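Local atomic coordinates of SspB protein (Streptomyces clavuligerus, PDB entry 6JUF), a protein that probably acts as a metal-dependent DNase in the SspABCD-SspE phosphorothioation-sensing system that defends bacteria against phages. Residues E90-W93 against L94-D98; R330-W333 against A334-Y337; R142-L145 against A146-T149. All coordinates share one frame; numbering follows the deposited sequence.

In the fold
All three contacts are local, each made by residues that follow one another directly, so none closes a long loop and none nests in or crosses another. From the N terminus, interaction 1 comes first, at the C-terminal end of helix 89-95. Interaction 3 follows, where strand 142-144 turns into helix 145-159, and interaction 2 comes last, in helix 330-336. Interactions 1 and 2, far apart in sequence, meet in space: Glu90 pairs with Arg330, and Arg92 packs on Trp333, tying helix 330-336 to helix 89-95. Interaction 3 lies across the chain's centre from both, its centre about 36 Å from that of interaction 1.

Interaction 1 of 3, residues E90-W93 against L94-D98; sequences EARW and LLDED
Arg92 reaches past the C-terminal end of helix 89-95 to two acidic side chains, Asp96 and Asp98, in a salt-bridge network combined with an Asx turn. Arg92 NH2 donates to Asp98 OD2 at 2.8 Å, almost straight, with an N-H...O angle of 170°. The acceptor lies in the guanidinium plane and uses the anti lone pair, directed away from the other oxygen. Asp96 meets the same guanidinium differently. Its carboxylate stacks over one face, the planes 26° apart and CG offset toward the rim. Asp96 OD1 is 3.6 Å from Arg92 NH1 but well out of the guanidinium plane, so this pair is held by charge alone.

Asp96 OD1 also accepts from Asp98 N at 2.9 Å, closing the Asx turn, which probably helps to place Asp98 for its bond to Arg92. The other oxygen, Asp96 OD2, is bonded to the hydroxyl of Tyr31. Arginine suits the position because its flat group can receive one carboxylate at an edge and another over a face; a bend at chi2 (64°) carries it toward them.

Two helical backbone bonds run between the segments: Leu94 N donates to Glu90 O at 2.9 Å and Leu95 N to Ala91 O at 2.9 Å. Apolar Leu94 packs on Leu113 and Trp116 of helix 107-118. The charge of Glu90 is met by Arg330 through OE2, and the indole of buried Trp93 has a single N-H, which NE1 gives to Asp315 OD1. The six-membered ring of that indole approaches the next residue obliquely, Trp93 CE3 3.7 Å from Leu94 CB.

Interaction 2 of 3, residues R330-W333 against A334-Y337; sequences REDW and ARRY
This is a side-chain cluster within one short helix, 330-336, at the surface of the protein, where Trp333 turns inward and charged residues line the outer side. Trp333 and Tyr337 stand one helical turn apart, and their rings meet obliquely, planes at 45° and centroids 4.7 Å apart. Tyr337 CE2 sits over one face of the indole, toward its rim, 3.3 Å from Trp333 CZ2. With CG anti to the backbone N (chi1 -163°), the indole presents a face to Tyr337 one turn on. The backbones join too, Tyr337 N donating to Trp333 O at 2.8 Å in the last turn.

Arg336 NH1 meets the indole obliquely, 3.5 Å from Trp333 CZ3, while Trp333 CE3 lies over one face of the Arg336 guanidinium, toward its rim; the two planes are 61° apart. On the outer side, Asp332 OD1 forms a salt bridge with Arg335 NH2 at 2.7 Å. Arg335 bends at its third torsion, folding its guanidinium back so that one face lies over Glu331 O. Long arginines suit this exposed side, since their methylenes can follow the helix while their charged ends meet partners or solvent.

The polar atoms of both rings are bonded to backbone carbonyls: Trp333 NE1 to Pro87 O and Tyr337 OH to Gln35 O. Arg330, the partner of Glu90, also makes a cation-pi contact with Trp311. Aromatic packing, two directed bonds to carbonyls and the Arg330 ion pair thus probably fix the inward side, while Asp332-Arg335 is a local pair on the exposed one.

Interaction 3 of 3, residues R142-L145 against A146-T149; sequences RFTL and ADLT
A capping box of Thr144 and Asp147 starts helix 145-159 directly after strand 142-144. Thr144, the N-cap residue, accepts from Asp147 N through OG1 at 3.0 Å. In return, Asp147 OD2 takes the N-H of Thr144 at 3.1 Å, a nearly straight bond (170°) that arrives from above the carboxylate plane. Threonine fits because its short hydroxyl, held between the backbone N and the carbonyl carbon (chi1 65°), faces the first turn; the Asp147 carboxylate reaches back to the N-H of Thr144, and its charge probably also favours the positive end of the helix dipole.

Leu148 N bonds to Thr144 O at 3.1 Å. Leu145 O has two donors from Thr149, N at 2.9 Å and OG1 at 3.0 Å, which approach from opposite faces of the carbonyl plane. Beside the cap, Phe143 and Leu148 lie side by side, Phe143 CE1 3.8 Å from Leu148 CD2, forming an apolar join between strand and helix.

Phe143 also meets Phe221 and Trp219 on the adjoining antiparallel strand 218-221, while Leu145, Leu148 and Thr149 pack against Val173 of helix 166-180.

Interaction 1 of 3, residues E90-W93 against L94-D98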
loop_
_atom_site.group_PDB
_atom_site.type_symbol
_atom_site.label_atom_id
_atom_site.label_comp_id
_atom_site.label_asym_id
_atom_site.label_seq_id
_atom_site.Cartn_x
_atom_site.Cartn_y
_atom_site.Cartn_z
ATOM N N GLU B 90 -1.484 8.484 19.957
ATOM C CA GLU B 90 -1.802 7.385 19.066
ATOM C C GLU B 90 -0.834 7.253 17.891
ATOM O O GLU B 90 -0.506 6.137 17.427
ATOM C CB GLU B 90 -3.303 7.458 18.556
ATOM C CG GLU B 90 -4.322 7.101 19.623
ATOM C CD GLU B 90 -4.552 8.153 20.690
ATOM O OE1 GLU B 90 -4.082 9.354 20.527
ATOM O OE2 GLU B 90 -5.215 7.822 21.656
ATOM N N ALA B 91 -0.386 8.388 17.341
ATOM C CA ALA B 91 0.582 8.356 16.266
ATOM C C ALA B 91 1.921 7.814 16.809
ATOM O O ALA B 91 2.559 6.986 16.134
ATOM C CB ALA B 91 0.803 9.747 15.670
ATOM N N ARG B 92 2.333 8.201 18.013
ATOM C CA ARG B 92 3.545 7.620 18.613
ATOM C C ARG B 92 3.366 6.083 18.753
ATOM O O ARG B 92 4.332 5.368 18.512
ATOM C CB ARG B 92 3.805 8.239 19.994
ATOM C CG ARG B 92 4.867 7.571 20.849
ATOM C CD ARG B 92 6.237 7.684 20.186
ATOM N NE ARG B 92 7.327 7.014 20.933
ATOM C CZ ARG B 92 7.664 5.733 20.793
ATOM N NH1 ARG B 92 6.957 4.890 20.009
ATOM N NH2 ARG B 92 8.696 5.251 21.502
ATOM N N TRP B 93 2.201 5.615 19.168
ATOM C CA TRP B 93 1.986 4.196 19.382
ATOM C C TRP B 93 2.014 3.448 18.048
ATOM O O TRP B 93 2.529 2.347 17.974
ATOM C CB TRP B 93 0.684 4.012 20.153
ATOM C CG TRP B 93 0.275 2.571 20.261
ATOM C CD1 TRP B 93 0.584 1.658 21.262
ATOM C CD2 TRP B 93 -0.593 1.856 19.324
ATOM N NE1 TRP B 93 0.028 0.437 20.976
ATOM C CE2 TRP B 93 -0.708 0.504 19.818
ATOM C CE3 TRP B 93 -1.258 2.214 18.134
ATOM C CZ2 TRP B 93 -1.474 -0.475 19.150
ATOM C CZ3 TRP B 93 -2.049 1.232 17.515
ATOM C CH2 TRP B 93 -2.110 -0.096 18.016
ATOM N N LEU B 94 1.402 4.002 16.982
ATOM C CA LEU B 94 1.230 3.271 15.736
ATOM C C LEU B 94 2.374 3.411 14.748
ATOM O O LEU B 94 2.864 2.415 14.149
ATOM C CB LEU B 94 -0.076 3.757 15.039
ATOM C CG LEU B 94 -0.303 3.092 13.650
ATOM C CD1 LEU B 94 -0.558 1.572 13.765
ATOM C CD2 LEU B 94 -1.444 3.798 12.921
ATOM N N LEU B 95 2.824 4.640 14.533
ATOM C CA LEU B 95 3.690 4.966 13.430
ATOM C C LEU B 95 5.174 5.076 13.744
ATOM O O LEU B 95 5.968 5.135 12.803
ATOM C CB LEU B 95 3.228 6.284 12.743
ATOM C CG LEU B 95 1.820 6.185 12.136
ATOM C CD1 LEU B 95 1.454 7.609 11.684
ATOM C CD2 LEU B 95 1.832 5.198 11.002
ATOM N N ASP B 96 5.563 5.205 14.985
ATOM C CA ASP B 96 6.972 5.311 15.320
ATOM C C ASP B 96 7.716 4.068 14.834
ATOM O O ASP B 96 7.161 2.949 14.776
ATOM C CB ASP B 96 7.113 5.438 16.818
ATOM C CG ASP B 96 8.433 6.037 17.202
ATOM O OD1 ASP B 96 9.385 5.252 17.425
ATOM O OD2 ASP B 96 8.535 7.270 17.231
ATOM N N GLU B 97 8.977 4.243 14.477
ATOM C CA GLU B 97 9.802 3.100 14.177
ATOM C C GLU B 97 9.751 2.061 15.294
ATOM O O GLU B 97 9.779 0.846 15.029
ATOM C CB GLU B 97 11.253 3.562 13.865
ATOM C CG GLU B 97 12.383 2.845 14.565
ATOM C CD GLU B 97 13.687 3.664 14.545
ATOM O OE1 GLU B 97 13.687 4.871 14.910
ATOM O OE2 GLU B 97 14.724 3.092 14.162
ATOM N N ASP B 98 9.599 2.533 16.529
ATOM C CA ASP B 98 9.505 1.651 17.662
ATOM C C ASP B 98 8.034 1.239 18.055
ATOM O O ASP B 98 7.814 0.575 19.091
ATOM C CB ASP B 98 10.324 2.336 18.782
ATOM C CG ASP B 98 10.009 1.821 20.135
ATOM O OD1 ASP B 98 10.276 0.619 20.366
ATOM O OD2 ASP B 98 9.519 2.634 20.961
#

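Interaction 2 of 3, residues R330-W333 against A334-Y337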
loop_
_atom_site.group_PDB
_atom_site.type_symbol
_atom_site.label_atom_id
_atom_site.label_comp_id
_atom_site.label_asym_id
_atom_site.label_seq_id
_atom_site.Cartn_x
_atom_site.Cartn_y
_atom_site.Cartn_z
ATOM N N ARG B 330 0.666 8.016 28.142
ATOM C CA ARG B 330 -0.049 9.185 27.646
ATOM C C ARG B 330 0.398 10.427 28.457
ATOM O O ARG B 330 0.475 11.554 27.912
ATOM C CB ARG B 330 -1.557 8.915 27.739
ATOM C CG ARG B 330 -2.001 7.694 26.909
ATOM C CD ARG B 330 -3.503 7.421 26.935
ATOM N NE ARG B 330 -3.962 8.191 25.853
ATOM C CZ ARG B 330 -4.407 7.771 24.664
ATOM N NH1 ARG B 330 -4.748 6.494 24.346
ATOM N NH2 ARG B 330 -4.646 8.702 23.834
ATOM N N GLU B 331 0.722 10.235 29.727
ATOM C CA GLU B 331 1.043 11.359 30.606
ATOM C C GLU B 331 2.394 11.939 30.215
ATOM O O GLU B 331 2.604 13.147 30.251
ATOM C CB GLU B 331 1.087 10.871 32.081
ATOM C CG GLU B 331 -0.232 10.456 32.752
ATOM C CD GLU B 331 -0.955 9.225 32.151
ATOM O OE1 GLU B 331 -2.210 9.153 32.316
ATOM O OE2 GLU B 331 -0.333 8.307 31.513
ATOM N N ASP B 332 3.347 11.069 29.909
ATOM C CA ASP B 332 4.677 11.434 29.474
ATOM C C ASP B 332 4.590 12.208 28.190
ATOM O O ASP B 332 5.224 13.262 28.024
ATOM C CB ASP B 332 5.522 10.218 29.140
ATOM C CG ASP B 332 5.920 9.384 30.340
ATOM O OD1 ASP B 332 6.031 9.882 31.473
ATOM O OD2 ASP B 332 6.180 8.162 30.080
ATOM N N TRP B 333 3.772 11.683 27.275
ATOM C CA TRP B 333 3.551 12.379 26.009
ATOM C C TRP B 333 2.872 13.735 26.159
ATOM O O TRP B 333 3.269 14.704 25.433
ATOM C CB TRP B 333 2.750 11.424 25.104
ATOM C CG TRP B 333 2.778 11.787 23.652
ATOM C CD1 TRP B 333 1.786 12.394 22.903
ATOM C CD2 TRP B 333 3.877 11.544 22.736
ATOM N NE1 TRP B 333 2.212 12.574 21.581
ATOM C CE2 TRP B 333 3.472 12.074 21.426
ATOM C CE3 TRP B 333 5.159 10.977 22.879
ATOM C CZ2 TRP B 333 4.316 12.005 20.323
ATOM C CZ3 TRP B 333 6.017 10.925 21.779
ATOM C CH2 TRP B 333 5.619 11.430 20.506
ATOM N N ALA B 334 1.893 13.840 27.047
ATOM C CA ALA B 334 1.188 15.073 27.329
ATOM C C ALA B 334 2.147 16.151 27.832
ATOM O O ALA B 334 2.023 17.302 27.473
ATOM C CB ALA B 334 0.068 14.788 28.323
ATOM N N ARG B 335 3.108 15.769 28.653
ATOM C CA ARG B 335 4.075 16.721 29.216
ATOM C C ARG B 335 4.995 17.206 28.107
ATOM O O ARG B 335 5.365 18.390 28.034
ATOM C CB ARG B 335 4.884 16.032 30.318
ATOM C CG ARG B 335 4.132 15.936 31.648
ATOM C CD ARG B 335 5.068 15.697 32.823
ATOM N NE ARG B 335 5.722 14.407 32.674
ATOM C CZ ARG B 335 5.226 13.255 33.117
ATOM N NH1 ARG B 335 4.070 13.204 33.782
ATOM N NH2 ARG B 335 5.906 12.152 32.911
ATOM N N ARG B 336 5.375 16.300 27.199
ATOM C CA ARG B 336 6.130 16.703 26.023
ATOM C C ARG B 336 5.338 17.600 25.054
ATOM O O ARG B 336 5.907 18.612 24.591
ATOM C CB ARG B 336 6.736 15.520 25.278
ATOM C CG ARG B 336 7.785 15.845 24.237
ATOM C CD ARG B 336 8.589 14.576 23.769
ATOM N NE ARG B 336 8.556 13.528 24.814
ATOM C CZ ARG B 336 8.695 12.206 24.644
ATOM N NH1 ARG B 336 8.976 11.683 23.444
ATOM N NH2 ARG B 336 8.585 11.396 25.697
ATOM N N TYR B 337 4.053 17.306 24.841
ATOM C CA TYR B 337 3.196 18.105 23.967
ATOM C C TYR B 337 1.959 18.640 24.643
ATOM O O TYR B 337 0.888 18.134 24.433
ATOM C CB TYR B 337 2.776 17.223 22.765
ATOM C CG TYR B 337 3.926 16.678 22.002
ATOM C CD1 TYR B 337 4.565 17.445 21.044
ATOM C CD2 TYR B 337 4.403 15.372 22.238
ATOM C CE1 TYR B 337 5.619 16.954 20.294
ATOM C CE2 TYR B 337 5.456 14.864 21.504
ATOM C CZ TYR B 337 6.077 15.655 20.534
ATOM O OH TYR B 337 7.134 15.167 19.793
#

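Interaction 3 of 3, residues R142-L145 against A146-T149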
loop_
_atom_site.group_PDB
_atom_site.type_symbol
_atom_site.label_atom_id
_atom_site.label_comp_id
_atom_site.label_asym_id
_atom_site.label_seq_id
_atom_site.Cartn_x
_atom_site.Cartn_y
_atom_site.Cartn_z
ATOM N N ARG B 142 -26.176 1.194 -1.847
ATOM C CA ARG B 142 -25.867 1.253 -3.276
ATOM C C ARG B 142 -26.306 2.612 -3.823
ATOM O O ARG B 142 -27.377 3.101 -3.522
ATOM C CB ARG B 142 -26.534 0.078 -4.014
ATOM C CG ARG B 142 -26.302 0.152 -5.501
ATOM C CD ARG B 142 -27.366 -0.581 -6.257
ATOM N NE ARG B 142 -26.802 -1.761 -6.868
ATOM C CZ ARG B 142 -27.142 -2.189 -8.084
ATOM N NH1 ARG B 142 -28.037 -1.507 -8.833
ATOM N NH2 ARG B 142 -26.566 -3.285 -8.569
ATOM N N PHE B 143 -25.434 3.246 -4.633
ATOM C CA PHE B 143 -25.718 4.617 -5.011
ATOM C C PHE B 143 -24.925 5.035 -6.246
ATOM O O PHE B 143 -23.805 4.548 -6.493
ATOM C CB PHE B 143 -25.340 5.552 -3.859
ATOM C CG PHE B 143 -23.985 5.256 -3.275
ATOM C CD1 PHE B 143 -22.845 5.879 -3.785
ATOM C CD2 PHE B 143 -23.840 4.334 -2.239
ATOM C CE1 PHE B 143 -21.581 5.610 -3.236
ATOM C CE2 PHE B 143 -22.604 4.053 -1.698
ATOM C CZ PHE B 143 -21.473 4.673 -2.200
ATOM N N THR B 144 -25.437 6.037 -6.941
ATOM C CA THR B 144 -24.564 6.791 -7.847
ATOM C C THR B 144 -23.835 7.850 -7.011
ATOM O O THR B 144 -24.245 8.187 -5.888
ATOM C CB THR B 144 -25.401 7.511 -8.923
ATOM O OG1 THR B 144 -26.252 8.513 -8.323
ATOM C CG2 THR B 144 -26.200 6.490 -9.703
ATOM N N LEU B 145 -22.747 8.373 -7.560
ATOM C CA LEU B 145 -22.037 9.460 -6.887
ATOM C C LEU B 145 -22.949 10.683 -6.667
ATOM O O LEU B 145 -22.880 11.348 -5.617
ATOM C CB LEU B 145 -20.689 9.783 -7.612
ATOM C CG LEU B 145 -19.758 8.540 -7.650
ATOM C CD1 LEU B 145 -18.368 8.862 -8.188
ATOM C CD2 LEU B 145 -19.641 7.798 -6.294
ATOM N N ALA B 146 -23.826 10.962 -7.640
ATOM C CA ALA B 146 -24.832 12.054 -7.508
ATOM C C ALA B 146 -25.749 11.804 -6.311
ATOM O O ALA B 146 -26.081 12.733 -5.555
ATOM C CB ALA B 146 -25.624 12.219 -8.815
ATOM N N ASP B 147 -26.201 10.544 -6.158
ATOM C CA ASP B 147 -27.072 10.172 -5.024
ATOM C C ASP B 147 -26.416 10.404 -3.666
ATOM O O ASP B 147 -27.013 11.050 -2.765
ATOM C CB ASP B 147 -27.503 8.692 -5.020
ATOM C CG ASP B 147 -28.415 8.321 -6.194
ATOM O OD1 ASP B 147 -29.128 9.184 -6.788
ATOM O OD2 ASP B 147 -28.355 7.100 -6.490
ATOM N N LEU B 148 -25.157 9.975 -3.556
ATOM C CA LEU B 148 -24.427 10.205 -2.318
ATOM C C LEU B 148 -24.178 11.685 -2.040
ATOM O O LEU B 148 -24.320 12.175 -0.919
ATOM C CB LEU B 148 -23.129 9.408 -2.288
ATOM C CG LEU B 148 -22.340 9.525 -0.981
ATOM C CD1 LEU B 148 -23.158 9.050 0.232
ATOM C CD2 LEU B 148 -21.059 8.718 -1.117
ATOM N N THR B 149 -23.794 12.410 -3.091
ATOM C CA THR B 149 -23.663 13.847 -2.946
ATOM C C THR B 149 -24.961 14.483 -2.385
ATOM O O THR B 149 -24.912 15.296 -1.446
ATOM C CB THR B 149 -23.268 14.496 -4.297
ATOM O OG1 THR B 149 -21.956 14.027 -4.646
ATOM C CG2 THR B 149 -23.276 16.053 -4.177
#